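Local coordinates for prophage Lp1 protein 11 (Lactobacillus plantarum WCFS1, PDB 3B7H) that probably binds DNA through a Cro/C1-type helix-turn-helix domain, and so may act as a transcriptional regulator of the prophage, at residues 32-35 with 36-40; 67-71 with 72-76. All coordinates share one frame; numbering follows the deposited sequence.

Interaction 1. Residues 32-35 with 36-40; sequences LNQS and TVNAM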
ATOM      1  N   LEU A  32     -10.927  -1.312 -12.776  1.00 46.41           N
ATOM      2  CA  LEU A  32     -11.466  -0.289 -11.881  1.00 46.86           C
ATOM      3  C   LEU A  32     -12.285   0.722 -12.662  1.00 47.10           C
ATOM      4  O   LEU A  32     -12.151   0.885 -13.887  1.00 46.77           O
ATOM      5  CB  LEU A  32     -10.436   0.374 -10.959  1.00 47.61           C
ATOM      6  CG  LEU A  32      -8.991   0.638 -11.370  1.00 48.69           C
ATOM      7  CD1 LEU A  32      -8.142  -0.617 -11.409  1.00 47.16           C
ATOM      8  CD2 LEU A  32      -9.017   1.349 -12.703  1.00 51.15           C
ATOM      9  N   ASN A  33     -13.178   1.380 -11.954  1.00 47.25           N
ATOM     10  CA  ASN A  33     -14.049   2.317 -12.622  1.00 47.15           C
ATOM     11  C   ASN A  33     -13.455   3.693 -12.466  1.00 46.84           C
ATOM     12  O   ASN A  33     -12.559   3.912 -11.622  1.00 46.56           O
ATOM     13  CB  ASN A  33     -15.504   2.224 -12.126  1.00 47.78           C
ATOM     14  CG  ASN A  33     -15.660   2.613 -10.671  1.00 49.29           C
ATOM     15  OD1 ASN A  33     -14.687   2.986 -10.013  1.00 51.93           O
ATOM     16  ND2 ASN A  33     -16.887   2.535 -10.161  1.00 51.47           N
ATOM     17  N   GLN A  34     -13.974   4.597 -13.300  1.00 46.16           N
ATOM     18  CA  GLN A  34     -13.466   5.957 -13.458  1.00 45.21           C
ATOM     19  C   GLN A  34     -13.412   6.695 -12.124  1.00 44.06           C
ATOM     20  O   GLN A  34     -12.490   7.460 -11.849  1.00 43.40           O
ATOM     21  CB  GLN A  34     -14.367   6.711 -14.453  1.00 46.01           C
ATOM     22  CG  GLN A  34     -13.756   7.949 -15.104  1.00 47.38           C
ATOM     23  CD  GLN A  34     -12.453   7.637 -15.834  1.00 49.86           C
ATOM     24  OE1 GLN A  34     -12.344   6.620 -16.538  1.00 50.59           O
ATOM     25  NE2 GLN A  34     -11.448   8.505 -15.652  1.00 51.39           N
ATOM     26  N   SER A  35     -14.416   6.454 -11.291  1.00 42.75           N
ATOM     27  CA  SER A  35     -14.445   7.043  -9.961  1.00 41.70           C
ATOM     28  C   SER A  35     -13.182   6.681  -9.151  1.00 39.83           C
ATOM     29  O   SER A  35     -12.589   7.553  -8.512  1.00 38.15           O
ATOM     30  CB  SER A  35     -15.751   6.641  -9.233  1.00 41.76           C
ATOM     31  OG  SER A  35     -15.785   5.255  -8.939  1.00 42.36           O
ATOM     32  N   THR A  36     -12.759   5.417  -9.227  1.00 38.74           N
ATOM     33  CA  THR A  36     -11.580   4.959  -8.501  1.00 38.87           C
ATOM     34  C   THR A  36     -10.308   5.568  -9.101  1.00 38.56           C
ATOM     35  O   THR A  36      -9.410   6.002  -8.373  1.00 37.83           O
ATOM     36  CB  THR A  36     -11.435   3.417  -8.519  1.00 39.07           C
ATOM     37  OG1 THR A  36     -12.614   2.782  -7.986  1.00 37.15           O
ATOM     38  CG2 THR A  36     -10.207   3.008  -7.695  1.00 38.62           C
ATOM     39  N   VAL A  37     -10.254   5.584 -10.434  1.00 38.75           N
ATOM     40  CA  VAL A  37      -9.176   6.229 -11.195  1.00 38.75           C
ATOM     41  C   VAL A  37      -9.075   7.721 -10.819  1.00 38.64           C
ATOM     42  O   VAL A  37      -8.027   8.209 -10.441  1.00 38.81           O
ATOM     43  CB  VAL A  37      -9.452   6.103 -12.738  1.00 38.82           C
ATOM     44  CG1 VAL A  37      -8.593   7.083 -13.548  1.00 39.52           C
ATOM     45  CG2 VAL A  37      -9.261   4.685 -13.214  1.00 38.33           C
ATOM     46  N   ASN A  38     -10.191   8.433 -10.903  1.00 38.77           N
ATOM     47  CA  ASN A  38     -10.213   9.846 -10.552  1.00 39.09           C
ATOM     48  C   ASN A  38      -9.715  10.097  -9.119  1.00 38.64           C
ATOM     49  O   ASN A  38      -8.946  11.028  -8.882  1.00 36.30           O
ATOM     50  CB  ASN A  38     -11.633  10.439 -10.775  1.00 39.45           C
ATOM     51  CG  ASN A  38     -12.019  10.542 -12.276  1.00 40.02           C
ATOM     52  OD1 ASN A  38     -11.147  10.589 -13.155  1.00 40.91           O
ATOM     53  ND2 ASN A  38     -13.332  10.569 -12.560  1.00 38.90           N
ATOM     54  N   ALA A  39     -10.153   9.246  -8.183  1.00 39.44           N
ATOM     55  CA  ALA A  39      -9.785   9.366  -6.753  1.00 40.40           C
ATOM     56  C   ALA A  39      -8.270   9.257  -6.534  1.00 40.69           C
ATOM     57  O   ALA A  39      -7.646  10.077  -5.845  1.00 39.92           O
ATOM     58  CB  ALA A  39     -10.516   8.323  -5.931  1.00 40.03           C
ATOM     59  N   MET A  40      -7.684   8.243  -7.162  1.00 42.38           N
ATOM     60  CA  MET A  40      -6.225   8.042  -7.167  1.00 42.65           C
ATOM     61  C   MET A  40      -5.453   9.345  -7.350  1.00 42.32           C
ATOM     62  O   MET A  40      -4.511   9.602  -6.600  1.00 43.18           O
ATOM     63  CB  MET A  40      -5.861   7.046  -8.277  1.00 43.08           C
ATOM     64  CG  MET A  40      -4.376   6.835  -8.532  1.00 43.97           C
ATOM     65  SD  MET A  40      -4.088   5.173  -9.228  1.00 48.08           S
ATOM     66  CE  MET A  40      -4.838   5.306 -10.845  1.00 44.99           C
TER
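Thr36 meets the side chain of Asn33 at the start of helix 34-41. Asn33 is the N-cap: its OD1 accepts from Thr36 N at 3.2 Å, and Thr36 OG1 donates to the same OD1 at 2.9 Å. Asn33 CG sits between its backbone N and carbonyl carbon (chi1 65°), a rotation that turns the amide back over the first turn. Ser35 OG gives OD1 a third bond, of 2.7 Å, from above the amide carbonyl plane. Val37 is next, its N bonded to Asn33 O at 3.1 Å. Its CG2 presses tightly on Leu32 CD2 (3.4 Å), the two side chains crossing at about a right angle; this pairing of the residue before the N-cap with the fourth residue of the helix is a hydrophobic staple, and both side chains continue onto Ala27 of helix 23-30. Asn38 N bonds to Gln34 O at 2.7 Å. Beside this backbone bond, the Gln34 chain bends at chi2 and brings NE2 to Asn38 OD1 (3.3 Å) from above the carbonyl plane, the two amide planes 62° apart. Ala39 N reaches Ser35 O at 3.0 Å, carrying the helical pattern forward. By family resemblance, this is probably the DNA-recognition helix. Three donors converging on Asn33 OD1 probably help to hold the amide's rotation, while the apolar staple fastens the helix start to the preceding turn.

Interaction 2. Residues 67-71 with 72-76; sequences FFDFP and PYNEV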
ATOM      1  N   PHE A  67       6.797  -2.372  -7.535  1.00 20.59           N
ATOM      2  CA  PHE A  67       6.113  -1.081  -7.606  1.00 19.98           C
ATOM      3  C   PHE A  67       6.691  -0.078  -6.596  1.00 19.79           C
ATOM      4  O   PHE A  67       6.905   1.079  -6.919  1.00 20.36           O
ATOM      5  CB  PHE A  67       4.601  -1.238  -7.375  1.00 19.92           C
ATOM      6  CG  PHE A  67       3.866   0.072  -7.387  1.00 20.41           C
ATOM      7  CD1 PHE A  67       3.426   0.611  -8.573  1.00 21.01           C
ATOM      8  CD2 PHE A  67       3.711   0.799  -6.229  1.00 19.21           C
ATOM      9  CE1 PHE A  67       2.798   1.850  -8.609  1.00 21.31           C
ATOM     10  CE2 PHE A  67       3.097   2.044  -6.243  1.00 19.55           C
ATOM     11  CZ  PHE A  67       2.647   2.577  -7.432  1.00 21.12           C
ATOM     12  N   PHE A  68       6.979  -0.532  -5.392  1.00 19.53           N
ATOM     13  CA  PHE A  68       7.393   0.353  -4.332  1.00 19.69           C
ATOM     14  C   PHE A  68       8.898   0.575  -4.258  1.00 20.04           C
ATOM     15  O   PHE A  68       9.370   1.159  -3.280  1.00 19.56           O
ATOM     16  CB  PHE A  68       6.870  -0.151  -2.986  1.00 19.98           C
ATOM     17  CG  PHE A  68       5.440   0.249  -2.694  1.00 21.00           C
ATOM     18  CD1 PHE A  68       5.125   1.573  -2.432  1.00 20.07           C
ATOM     19  CD2 PHE A  68       4.427  -0.694  -2.669  1.00 21.51           C
ATOM     20  CE1 PHE A  68       3.833   1.954  -2.164  1.00 20.32           C
ATOM     21  CE2 PHE A  68       3.120  -0.307  -2.399  1.00 21.89           C
ATOM     22  CZ  PHE A  68       2.831   1.011  -2.142  1.00 19.72           C
ATOM     23  N   ASP A  69       9.645   0.142  -5.277  1.00 21.33           N
ATOM     24  CA  ASP A  69      11.082   0.349  -5.326  1.00 21.47           C
ATOM     25  C   ASP A  69      11.360   1.716  -5.902  1.00 22.30           C
ATOM     26  O   ASP A  69      11.942   1.837  -6.987  1.00 22.77           O
ATOM     27  CB  ASP A  69      11.743  -0.754  -6.157  1.00 22.22           C
ATOM     28  CG  ASP A  69      13.268  -0.785  -6.042  1.00 22.57           C
ATOM     29  OD1 ASP A  69      13.872  -0.028  -5.219  1.00 21.93           O
ATOM     30  OD2 ASP A  69      13.864  -1.607  -6.806  1.00 24.02           O
ATOM     31  N   PHE A  70      10.933   2.748  -5.173  1.00 22.38           N
ATOM     32  CA  PHE A  70      11.245   4.152  -5.496  1.00 22.75           C
ATOM     33  C   PHE A  70      11.134   4.961  -4.237  1.00 22.93           C
ATOM     34  O   PHE A  70      10.439   4.543  -3.319  1.00 21.99           O
ATOM     35  CB  PHE A  70      10.305   4.743  -6.553  1.00 22.93           C
ATOM     36  CG  PHE A  70       8.892   4.949  -6.089  1.00 22.36           C
ATOM     37  CD1 PHE A  70       8.432   6.207  -5.782  1.00 22.88           C
ATOM     38  CD2 PHE A  70       8.008   3.878  -5.998  1.00 22.00           C
ATOM     39  CE1 PHE A  70       7.133   6.413  -5.370  1.00 22.53           C
ATOM     40  CE2 PHE A  70       6.711   4.070  -5.585  1.00 22.14           C
ATOM     41  CZ  PHE A  70       6.260   5.341  -5.290  1.00 22.22           C
ATOM     42  N   PRO A  71      11.835   6.105  -4.170  1.00 24.08           N
ATOM     43  CA  PRO A  71      11.790   6.992  -2.995  1.00 24.34           C
ATOM     44  C   PRO A  71      10.459   7.699  -2.874  1.00 24.93           C
ATOM     45  O   PRO A  71       9.923   8.119  -3.873  1.00 26.83           O
ATOM     46  CB  PRO A  71      12.885   8.028  -3.294  1.00 25.18           C
ATOM     47  CG  PRO A  71      13.716   7.426  -4.379  1.00 24.92           C
ATOM     48  CD  PRO A  71      12.754   6.638  -5.190  1.00 24.04           C
ATOM     49  N   PRO A  72       9.940   7.884  -1.659  1.00 24.77           N
ATOM     50  CA  PRO A  72      10.494   7.605  -0.330  1.00 24.14           C
ATOM     51  C   PRO A  72      10.329   6.161   0.174  1.00 24.21           C
ATOM     52  O   PRO A  72      10.856   5.823   1.228  1.00 23.65           O
ATOM     53  CB  PRO A  72       9.671   8.534   0.564  1.00 24.21           C
ATOM     54  CG  PRO A  72       8.323   8.539  -0.082  1.00 24.32           C
ATOM     55  CD  PRO A  72       8.591   8.478  -1.570  1.00 25.05           C
ATOM     56  N   TYR A  73       9.603   5.330  -0.567  1.00 23.52           N
ATOM     57  CA  TYR A  73       9.148   4.051  -0.042  1.00 22.84           C
ATOM     58  C   TYR A  73      10.247   2.992   0.038  1.00 22.41           C
ATOM     59  O   TYR A  73      10.107   2.033   0.790  1.00 21.24           O
ATOM     60  CB  TYR A  73       7.975   3.538  -0.864  1.00 22.59           C
ATOM     61  CG  TYR A  73       6.785   4.448  -0.787  1.00 22.57           C
ATOM     62  CD1 TYR A  73       6.432   5.226  -1.863  1.00 24.10           C
ATOM     63  CD2 TYR A  73       6.055   4.583   0.389  1.00 22.60           C
ATOM     64  CE1 TYR A  73       5.327   6.091  -1.800  1.00 24.19           C
ATOM     65  CE2 TYR A  73       4.954   5.454   0.465  1.00 21.96           C
ATOM     66  CZ  TYR A  73       4.595   6.191  -0.641  1.00 21.75           C
ATOM     67  OH  TYR A  73       3.525   7.067  -0.616  1.00 21.96           O
ATOM     68  N   ASN A  74      11.338   3.174  -0.704  1.00 22.57           N
ATOM     69  CA  ASN A  74      12.460   2.252  -0.644  1.00 23.00           C
ATOM     70  C   ASN A  74      13.613   2.754   0.197  1.00 24.23           C
ATOM     71  O   ASN A  74      14.727   2.233   0.094  1.00 23.93           O
ATOM     72  CB  ASN A  74      12.911   1.812  -2.059  1.00 22.70           C
ATOM     73  CG  ASN A  74      13.579   2.895  -2.874  1.00 22.29           C
ATOM     74  OD1 ASN A  74      13.668   4.071  -2.476  1.00 20.28           O
ATOM     75  ND2 ASN A  74      14.057   2.495  -4.054  1.00 20.14           N
ATOM     76  N   GLU A  75      13.359   3.749   1.033  1.00 25.13           N
ATOM     77  CA  GLU A  75      14.334   4.151   2.041  1.00 27.52           C
ATOM     78  C   GLU A  75      13.664   4.238   3.404  1.00 28.05           C
ATOM     79  O   GLU A  75      12.452   4.367   3.458  1.00 27.27           O
ATOM     80  CB  GLU A  75      14.947   5.486   1.631  1.00 29.04           C
ATOM     81  CG  GLU A  75      15.743   5.414   0.264  1.00 33.31           C
ATOM     82  CD  GLU A  75      17.079   4.566   0.283  1.00 39.25           C
ATOM     83  OE1 GLU A  75      17.977   4.864   1.131  1.00 41.38           O
ATOM     84  OE2 GLU A  75      17.250   3.633  -0.581  1.00 41.20           O
ATOM     85  N   VAL A  76      14.416   4.158   4.505  1.00 29.16           N
ATOM     86  CA  VAL A  76      13.774   4.293   5.836  1.00 29.99           C
ATOM     87  C   VAL A  76      13.768   5.758   6.382  1.00 31.35           C
ATOM     88  O   VAL A  76      12.715   6.279   6.862  1.00 32.96           O
ATOM     89  CB  VAL A  76      14.329   3.289   6.914  1.00 30.62           C
ATOM     90  CG1 VAL A  76      14.764   1.961   6.299  1.00 29.56           C
ATOM     91  CG2 VAL A  76      15.449   3.885   7.708  1.00 31.13           C
TER
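Phe68 directs the edge of its ring at a face of Tyr73 in a T-shaped stack, with centroids 5.2 Å apart and planes at 73°. Phe68 CE1 lies over the centre of the tyrosine ring, and Pro72 CG covers the opposite face. Tyr73 in turn sends its own edge toward the face of Phe70 in an offset edge-to-face pair, Tyr73 CD1 coming 3.4 Å from Phe70 CZ. Folding the chain back this way are an inverse gamma turn centred on Asp69, a cis peptide bond before Pro72 and a type I turn from Pro72 to Glu75. Asn74 closes the loop: its N bonds to Phe70 O at 3.1 Å, and ND2 makes a nearly straight bond of 2.8 Å to the anti side of Asp69 OD1. A chi1 of 70° swings the Asn74 amide across its own backbone, laying OD1 against the Phe70-Pro71 peptide. The aromatic cluster follows helix 64-67 and rests against helix 4-18, where Tyr73 OH bonds to Asp4, Phe70 stacks with His11, and Phe7 touches Pro72 and Tyr73. Phe68 also packs on Ile53 of helix 50-60 and meets Phe68 of the second subunit, its ring parallel to that one, at the dimer interface.

From the N terminus, helix 4-18 and helix 23-30 come before interaction 1, which shapes the start of helix 34-41, where Leu32 and Val37 pack on helix 23-30, the usual pairing of the helix-turn-helix motif. Helix 50-60 and helix 64-67 follow, and interaction 2 then folds the C-terminal tail onto helix 4-18 and the second subunit. Local and in series, the contacts neither enclose nor cross each other. The centres of interactions 1 and 2 lie about 24 Å apart, their nearest atoms about 7 Å. Helix 4-18 is common to both: Met40 touches Ser9 and Leu12, the tail Phe7 and His11. The probable recognition helix and subunit contact occupy opposite sides of the chain's centre.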